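Choloylglycine hydrolase (Clostridium perfringens, PDB 2BJF) hydrolyses the amide bond of glycine- and taurine-conjugated bile salts, releasing free bile acids, and can also act as a bile acid amine N-acyltransferase. Local coordinates at residues A[5-16]-A[245-256]. Sequence-based numbering, arbitrary orientation. Where two conformers were deposited one is given.
Sequences LALETKDGLHLF and DSIDLIEFFHIL
F252, I247 and K10 bury the most surface where helix 249-256 and the loop before it cover the N-terminal beta hairpin of this Ntn-hydrolase. This is the layering of the alpha-beta-beta-alpha fold: one helical layer lies on one face of an antiparallel sheet, and the axes of strand 5-8 and the helix run nearly antiparallel, approaching to 9.5 Å. With CG anti to its backbone N (chi1 -170°), F252 places its ring against the face of the hairpin, among L5, L7 and L15. L5 CD2 sits over one face of that ring, 3.8 Å from its centroid and 18° off the ring normal, which is a CH-pi contact. L7 CB meets the ring edge near its plane, while L15 CB approaches CD1 of F252 obliquely at 3.9 Å. On the helix, I255 and L256 extend the apolar patch around L5 CD2, and C281 of strand 275-283 also packs on F252. Nearer the turn, I247 makes two kinds of contact. Its CG2 lies 3.3 Å from E8 O and also touches L7 CD2 at 3.7 Å, whereas its carbonyl O accepts the single hydrogen bond between the segments. K10 N donates it over 2.9 Å, nearly straight at 164°, in the carbonyl plane and on a lone pair, tying the type I turn T9-G12 to the loop. T9 OG1 accepts a bond from L13 N, just past the turn. Beyond the apolar core, on the exposed border, the aliphatic part of K10 runs along the loop backbone, its CD 3.3 Å from D245 O. A bend at the last torsion carries the amine to D248, where the salt bridge is long, with K10 NZ 3.8 Å from D248 OD2.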
ATOM      1  N   LEU A   5      -2.260  24.333  -3.400  1.00 11.05           N
ATOM      2  CA  LEU A   5      -3.689  24.093  -3.202  1.00 11.06           C
ATOM      3  C   LEU A   5      -4.525  25.319  -3.554  1.00 11.13           C
ATOM      4  O   LEU A   5      -4.193  26.441  -3.162  1.00 11.02           O
ATOM      5  CB  LEU A   5      -3.967  23.670  -1.750  1.00 11.01           C
ATOM      6  CG  LEU A   5      -5.416  23.460  -1.285  1.00 10.90           C
ATOM      7  CD1 LEU A   5      -6.096  22.319  -2.036  1.00 10.88           C
ATOM      8  CD2 LEU A   5      -5.472  23.218   0.218  1.00 10.98           C
ATOM      9  N   ALA A   6      -5.605  25.089  -4.297  1.00 11.39           N
ATOM     10  CA  ALA A   6      -6.616  26.113  -4.554  1.00 11.78           C
ATOM     11  C   ALA A   6      -7.958  25.633  -4.013  1.00 12.15           C
ATOM     12  O   ALA A   6      -8.363  24.496  -4.258  1.00 12.14           O
ATOM     13  CB  ALA A   6      -6.711  26.415  -6.043  1.00 11.81           C
ATOM     14  N   LEU A   7      -8.643  26.504  -3.275  1.00 12.71           N
ATOM     15  CA  LEU A   7      -9.871  26.125  -2.580  1.00 13.45           C
ATOM     16  C   LEU A   7     -10.836  27.305  -2.489  1.00 13.82           C
ATOM     17  O   LEU A   7     -10.444  28.401  -2.086  1.00 14.24           O
ATOM     18  CB  LEU A   7      -9.522  25.609  -1.178  1.00 13.51           C
ATOM     19  CG  LEU A   7     -10.497  24.749  -0.371  1.00 13.93           C
ATOM     20  CD1 LEU A   7     -10.730  23.391  -1.026  1.00 14.05           C
ATOM     21  CD2 LEU A   7      -9.956  24.571   1.038  1.00 13.49           C
ATOM     22  N   GLU A   8     -12.091  27.076  -2.874  1.00 14.24           N
ATOM     23  CA  GLU A   8     -13.133  28.101  -2.771  1.00 14.63           C
ATOM     24  C   GLU A   8     -13.885  27.982  -1.448  1.00 14.53           C
ATOM     25  O   GLU A   8     -14.305  26.889  -1.057  1.00 14.44           O
ATOM     26  CB  GLU A   8     -14.113  28.018  -3.948  1.00 14.59           C
ATOM     27  CG  GLU A   8     -15.133  29.161  -3.982  1.00 15.26           C
ATOM     28  CD  GLU A   8     -16.193  29.008  -5.063  1.00 15.53           C
ATOM     29  OE1 GLU A   8     -16.170  28.006  -5.808  1.00 17.65           O
ATOM     30  OE2 GLU A   8     -17.056  29.906  -5.166  1.00 17.52           O
ATOM     31  N   THR A   9     -14.055  29.114  -0.768  1.00 14.57           N
ATOM     32  CA  THR A   9     -14.733  29.148   0.526  1.00 14.71           C
ATOM     33  C   THR A   9     -16.251  29.130   0.380  1.00 14.86           C
ATOM     34  O   THR A   9     -16.785  29.305  -0.721  1.00 14.73           O
ATOM     35  CB  THR A   9     -14.334  30.390   1.362  1.00 14.76           C
ATOM     36  OG1 THR A   9     -14.852  31.576   0.744  1.00 14.68           O
ATOM     37  CG2 THR A   9     -12.823  30.497   1.498  1.00 14.82           C
ATOM     38  N   LYS A  10     -16.933  28.937   1.508  1.00 14.99           N
ATOM     39  CA  LYS A  10     -18.398  28.932   1.576  1.00 15.30           C
ATOM     40  C   LYS A  10     -19.051  30.234   1.089  1.00 15.27           C
ATOM     41  O   LYS A  10     -20.195  30.219   0.624  1.00 15.45           O
ATOM     42  CB  LYS A  10     -18.865  28.601   3.001  1.00 15.20           C
ATOM     43  CG  LYS A  10     -18.382  29.571   4.080  1.00 15.59           C
ATOM     44  CD  LYS A  10     -18.786  29.111   5.471  1.00 15.86           C
ATOM     45  CE  LYS A  10     -18.490  30.169   6.522  1.00 17.51           C
ATOM     46  NZ  LYS A  10     -17.031  30.333   6.769  1.00 18.58           N
ATOM     47  N   ASP A  11     -18.313  31.339   1.186  0.50 15.26           N
ATOM     48  CA  ASP A  11     -18.806  32.659   0.790  0.50 15.23           C
ATOM     49  C   ASP A  11     -18.467  33.006  -0.663  0.50 15.10           C
ATOM     50  O   ASP A  11     -18.839  34.073  -1.157  0.50 15.13           O
ATOM     51  CB  ASP A  11     -18.251  33.735   1.732  0.50 15.31           C
ATOM     52  CG  ASP A  11     -18.664  33.520   3.178  0.50 15.51           C
ATOM     53  OD1 ASP A  11     -19.871  33.330   3.439  0.50 15.86           O
ATOM     54  OD2 ASP A  11     -17.776  33.547   4.057  0.50 16.09           O
ATOM     55  N   GLY A  12     -17.767  32.099  -1.340  1.00 14.96           N
ATOM     56  CA  GLY A  12     -17.357  32.310  -2.732  1.00 14.71           C
ATOM     57  C   GLY A  12     -16.011  32.976  -2.939  1.00 14.55           C
ATOM     58  O   GLY A  12     -15.696  33.408  -4.052  1.00 14.67           O
ATOM     59  N   LEU A  13     -15.218  33.068  -1.873  1.00 14.20           N
ATOM     60  CA  LEU A  13     -13.869  33.618  -1.965  1.00 13.96           C
ATOM     61  C   LEU A  13     -12.889  32.529  -2.381  1.00 13.56           C
ATOM     62  O   LEU A  13     -13.147  31.342  -2.176  1.00 13.71           O
ATOM     63  CB  LEU A  13     -13.441  34.257  -0.640  1.00 14.22           C
ATOM     64  CG  LEU A  13     -14.257  35.449  -0.120  1.00 14.56           C
ATOM     65  CD1 LEU A  13     -13.723  35.905   1.227  1.00 15.63           C
ATOM     66  CD2 LEU A  13     -14.274  36.609  -1.112  1.00 15.51           C
ATOM     67  N   HIS A  14     -11.767  32.936  -2.965  1.00 12.99           N
ATOM     68  CA  HIS A  14     -10.803  31.984  -3.502  1.00 12.46           C
ATOM     69  C   HIS A  14      -9.475  32.005  -2.761  1.00 12.17           C
ATOM     70  O   HIS A  14      -8.775  33.022  -2.729  1.00 12.28           O
ATOM     71  CB  HIS A  14     -10.613  32.208  -5.004  1.00 12.44           C
ATOM     72  CG  HIS A  14     -11.839  31.905  -5.807  1.00 12.37           C
ATOM     73  ND1 HIS A  14     -12.852  32.821  -5.993  1.00 12.29           N
ATOM     74  CD2 HIS A  14     -12.227  30.778  -6.449  1.00 12.28           C
ATOM     75  CE1 HIS A  14     -13.806  32.274  -6.725  1.00 12.32           C
ATOM     76  NE2 HIS A  14     -13.449  31.036  -7.018  1.00 12.37           N
ATOM     77  N   LEU A  15      -9.153  30.868  -2.149  1.00 11.70           N
ATOM     78  CA  LEU A  15      -7.899  30.694  -1.435  1.00 11.33           C
ATOM     79  C   LEU A  15      -6.897  29.960  -2.312  1.00 11.22           C
ATOM     80  O   LEU A  15      -7.246  29.000  -3.003  1.00 11.02           O
ATOM     81  CB  LEU A  15      -8.115  29.919  -0.131  1.00 11.47           C
ATOM     82  CG  LEU A  15      -9.152  30.412   0.884  1.00 11.32           C
ATOM     83  CD1 LEU A  15      -9.259  29.418   2.032  1.00 11.45           C
ATOM     84  CD2 LEU A  15      -8.828  31.808   1.412  1.00 11.58           C
ATOM     85  N   PHE A  16      -5.655  30.428  -2.284  1.00 10.94           N
ATOM     86  CA  PHE A  16      -4.566  29.799  -3.020  1.00 10.88           C
ATOM     87  C   PHE A  16      -3.278  29.913  -2.218  1.00 10.71           C
ATOM     88  O   PHE A  16      -2.949  30.981  -1.708  1.00 10.66           O
ATOM     89  CB  PHE A  16      -4.403  30.437  -4.405  1.00 10.96           C
ATOM     90  CG  PHE A  16      -3.192  29.955  -5.156  1.00 11.13           C
ATOM     91  CD1 PHE A  16      -3.132  28.653  -5.645  1.00 11.69           C
ATOM     92  CD2 PHE A  16      -2.108  30.803  -5.372  1.00 11.43           C
ATOM     93  CE1 PHE A  16      -2.009  28.199  -6.335  1.00 11.91           C
ATOM     94  CE2 PHE A  16      -0.984  30.361  -6.063  1.00 11.82           C
ATOM     95  CZ  PHE A  16      -0.935  29.055  -6.546  1.00 11.77           C
ATOM     96  N   ASP A 245     -20.310  24.042   2.141  1.00 17.78           N
ATOM     97  CA  ASP A 245     -20.833  25.160   2.929  1.00 18.05           C
ATOM     98  C   ASP A 245     -20.082  25.408   4.244  1.00 17.89           C
ATOM     99  O   ASP A 245     -20.444  26.308   5.007  1.00 18.09           O
ATOM    100  CB  ASP A 245     -22.332  24.962   3.200  1.00 18.40           C
ATOM    101  CG  ASP A 245     -23.187  25.120   1.950  1.00 19.30           C
ATOM    102  OD1 ASP A 245     -22.653  25.508   0.886  1.00 20.93           O
ATOM    103  OD2 ASP A 245     -24.407  24.861   2.033  1.00 20.85           O
ATOM    104  N   SER A 246     -19.042  24.617   4.501  1.00 17.58           N
ATOM    105  CA  SER A 246     -18.244  24.743   5.721  1.00 17.28           C
ATOM    106  C   SER A 246     -16.816  25.227   5.455  1.00 16.77           C
ATOM    107  O   SER A 246     -16.068  25.520   6.393  1.00 16.89           O
ATOM    108  CB  SER A 246     -18.211  23.410   6.478  1.00 17.43           C
ATOM    109  OG  SER A 246     -19.504  23.042   6.924  1.00 18.33           O
ATOM    110  N   ILE A 247     -16.439  25.314   4.181  1.00 16.02           N
ATOM    111  CA  ILE A 247     -15.068  25.665   3.816  1.00 15.28           C
ATOM    112  C   ILE A 247     -14.726  27.108   4.188  1.00 14.94           C
ATOM    113  O   ILE A 247     -15.358  28.055   3.714  1.00 14.68           O
ATOM    114  CB  ILE A 247     -14.762  25.391   2.319  1.00 15.27           C
ATOM    115  CG1 ILE A 247     -14.931  23.898   2.008  1.00 15.14           C
ATOM    116  CG2 ILE A 247     -13.346  25.860   1.969  1.00 15.13           C
ATOM    117  CD1 ILE A 247     -14.832  23.532   0.532  1.00 15.16           C
ATOM    118  N   ASP A 248     -13.732  27.246   5.062  1.00 14.52           N
ATOM    119  CA  ASP A 248     -13.181  28.545   5.440  1.00 14.08           C
ATOM    120  C   ASP A 248     -11.657  28.453   5.567  1.00 13.60           C
ATOM    121  O   ASP A 248     -11.065  27.417   5.247  1.00 13.47           O
ATOM    122  CB  ASP A 248     -13.826  29.068   6.734  1.00 14.45           C
ATOM    123  CG  ASP A 248     -13.791  28.055   7.876  1.00 14.85           C
ATOM    124  OD1 ASP A 248     -12.996  27.093   7.827  1.00 15.60           O
ATOM    125  OD2 ASP A 248     -14.566  28.229   8.839  1.00 16.65           O
ATOM    126  N   LEU A 249     -11.036  29.530   6.045  1.00 12.91           N
ATOM    127  CA  LEU A 249      -9.577  29.642   6.107  1.00 12.30           C
ATOM    128  C   LEU A 249      -8.871  28.441   6.744  1.00 11.99           C
ATOM    129  O   LEU A 249      -7.912  27.910   6.179  1.00 11.82           O
ATOM    130  CB  LEU A 249      -9.168  30.935   6.827  1.00 12.33           C
ATOM    131  CG  LEU A 249      -7.675  31.265   6.934  1.00 12.30           C
ATOM    132  CD1 LEU A 249      -7.031  31.404   5.560  1.00 12.60           C
ATOM    133  CD2 LEU A 249      -7.472  32.533   7.748  1.00 12.26           C
ATOM    134  N   ILE A 250      -9.345  28.013   7.912  1.00 11.49           N
ATOM    135  CA  ILE A 250      -8.667  26.952   8.657  1.00 11.26           C
ATOM    136  C   ILE A 250      -8.684  25.596   7.934  1.00 10.99           C
ATOM    137  O   ILE A 250      -7.757  24.801   8.086  1.00 10.91           O
ATOM    138  CB  ILE A 250      -9.182  26.835  10.131  1.00 11.26           C
ATOM    139  CG1 ILE A 250      -8.155  26.121  11.019  1.00 11.58           C
ATOM    140  CG2 ILE A 250     -10.550  26.154  10.202  1.00 11.56           C
ATOM    141  CD1 ILE A 250      -6.827  26.856  11.167  1.00 11.56           C
ATOM    142  N   GLU A 251      -9.721  25.359   7.128  1.00 10.87           N
ATOM    143  CA  GLU A 251      -9.846  24.112   6.363  1.00 10.66           C
ATOM    144  C   GLU A 251      -8.688  23.921   5.383  1.00 10.59           C
ATOM    145  O   GLU A 251      -8.219  22.798   5.168  1.00 10.54           O
ATOM    146  CB  GLU A 251     -11.179  24.059   5.608  1.00 10.78           C
ATOM    147  CG  GLU A 251     -12.435  24.100   6.485  1.00 10.78           C
ATOM    148  CD  GLU A 251     -12.616  22.874   7.374  1.00 10.81           C
ATOM    149  OE1 GLU A 251     -11.789  21.940   7.323  1.00 11.31           O
ATOM    150  OE2 GLU A 251     -13.607  22.850   8.131  1.00 11.73           O
ATOM    151  N   PHE A 252      -8.242  25.029   4.795  1.00 10.53           N
ATOM    152  CA  PHE A 252      -7.083  25.055   3.906  1.00 10.31           C
ATOM    153  C   PHE A 252      -5.859  24.471   4.612  1.00 10.31           C
ATOM    154  O   PHE A 252      -5.147  23.636   4.053  1.00 10.38           O
ATOM    155  CB  PHE A 252      -6.819  26.499   3.462  1.00 10.31           C
ATOM    156  CG  PHE A 252      -5.809  26.635   2.359  1.00 10.06           C
ATOM    157  CD1 PHE A 252      -6.221  26.736   1.034  1.00 10.48           C
ATOM    158  CD2 PHE A 252      -4.445  26.703   2.644  1.00 10.48           C
ATOM    159  CE1 PHE A 252      -5.293  26.877   0.006  1.00 10.50           C
ATOM    160  CE2 PHE A 252      -3.510  26.842   1.622  1.00 10.42           C
ATOM    161  CZ  PHE A 252      -3.935  26.927   0.302  1.00 10.39           C
ATOM    162  N   PHE A 253      -5.636  24.902   5.852  1.00 10.21           N
ATOM    163  CA  PHE A 253      -4.499  24.441   6.645  1.00 10.11           C
ATOM    164  C   PHE A 253      -4.636  22.980   7.069  1.00 10.20           C
ATOM    165  O   PHE A 253      -3.647  22.247   7.096  1.00 10.29           O
ATOM    166  CB  PHE A 253      -4.280  25.359   7.854  1.00 10.00           C
ATOM    167  CG  PHE A 253      -3.693  26.696   7.491  1.00  9.92           C
ATOM    168  CD1 PHE A 253      -2.323  26.920   7.601  1.00 10.31           C
ATOM    169  CD2 PHE A 253      -4.506  27.726   7.020  1.00 10.11           C
ATOM    170  CE1 PHE A 253      -1.771  28.154   7.256  1.00  9.52           C
ATOM    171  CE2 PHE A 253      -3.964  28.963   6.672  1.00  9.85           C
ATOM    172  CZ  PHE A 253      -2.593  29.176   6.790  1.00  9.88           C
ATOM    173  N   HIS A 254      -5.860  22.555   7.377  1.00 10.13           N
ATOM    174  CA  HIS A 254      -6.115  21.151   7.711  1.00 10.23           C
ATOM    175  C   HIS A 254      -5.747  20.210   6.567  1.00 10.20           C
ATOM    176  O   HIS A 254      -5.146  19.159   6.794  1.00 10.18           O
ATOM    177  CB  HIS A 254      -7.567  20.937   8.144  1.00 10.28           C
ATOM    178  CG  HIS A 254      -7.846  21.384   9.544  1.00 10.85           C
ATOM    179  ND1 HIS A 254      -7.367  20.710  10.647  1.00 11.51           N
ATOM    180  CD2 HIS A 254      -8.555  22.433  10.021  1.00 11.09           C
ATOM    181  CE1 HIS A 254      -7.764  21.330  11.745  1.00 11.54           C
ATOM    182  NE2 HIS A 254      -8.488  22.377  11.392  1.00 11.27           N
ATOM    183  N   ILE A 255      -6.097  20.599   5.343  1.00 10.09           N
ATOM    184  CA  ILE A 255      -5.758  19.809   4.158  1.00 10.09           C
ATOM    185  C   ILE A 255      -4.238  19.698   3.994  1.00 10.03           C
ATOM    186  O   ILE A 255      -3.700  18.596   3.867  1.00 10.15           O
ATOM    187  CB  ILE A 255      -6.414  20.379   2.868  1.00 10.02           C
ATOM    188  CG1 ILE A 255      -7.940  20.244   2.939  1.00 10.22           C
ATOM    189  CG2 ILE A 255      -5.884  19.661   1.631  1.00  9.88           C
ATOM    190  CD1 ILE A 255      -8.694  21.016   1.858  1.00 10.29           C
ATOM    191  N   LEU A 256      -3.550  20.837   4.019  1.00 10.16           N
ATOM    192  CA  LEU A 256      -2.100  20.849   3.818  1.00 10.27           C
ATOM    193  C   LEU A 256      -1.300  20.215   4.959  1.00 10.33           C
ATOM    194  O   LEU A 256      -0.217  19.677   4.726  1.00 10.29           O
ATOM    195  CB  LEU A 256      -1.593  22.261   3.503  1.00 10.38           C
ATOM    196  CG  LEU A 256      -1.925  22.811   2.108  1.00 10.39           C
ATOM    197  CD1 LEU A 256      -1.275  24.164   1.910  1.00 10.60           C
ATOM    198  CD2 LEU A 256      -1.492  21.861   0.996  1.00 11.05           C
TER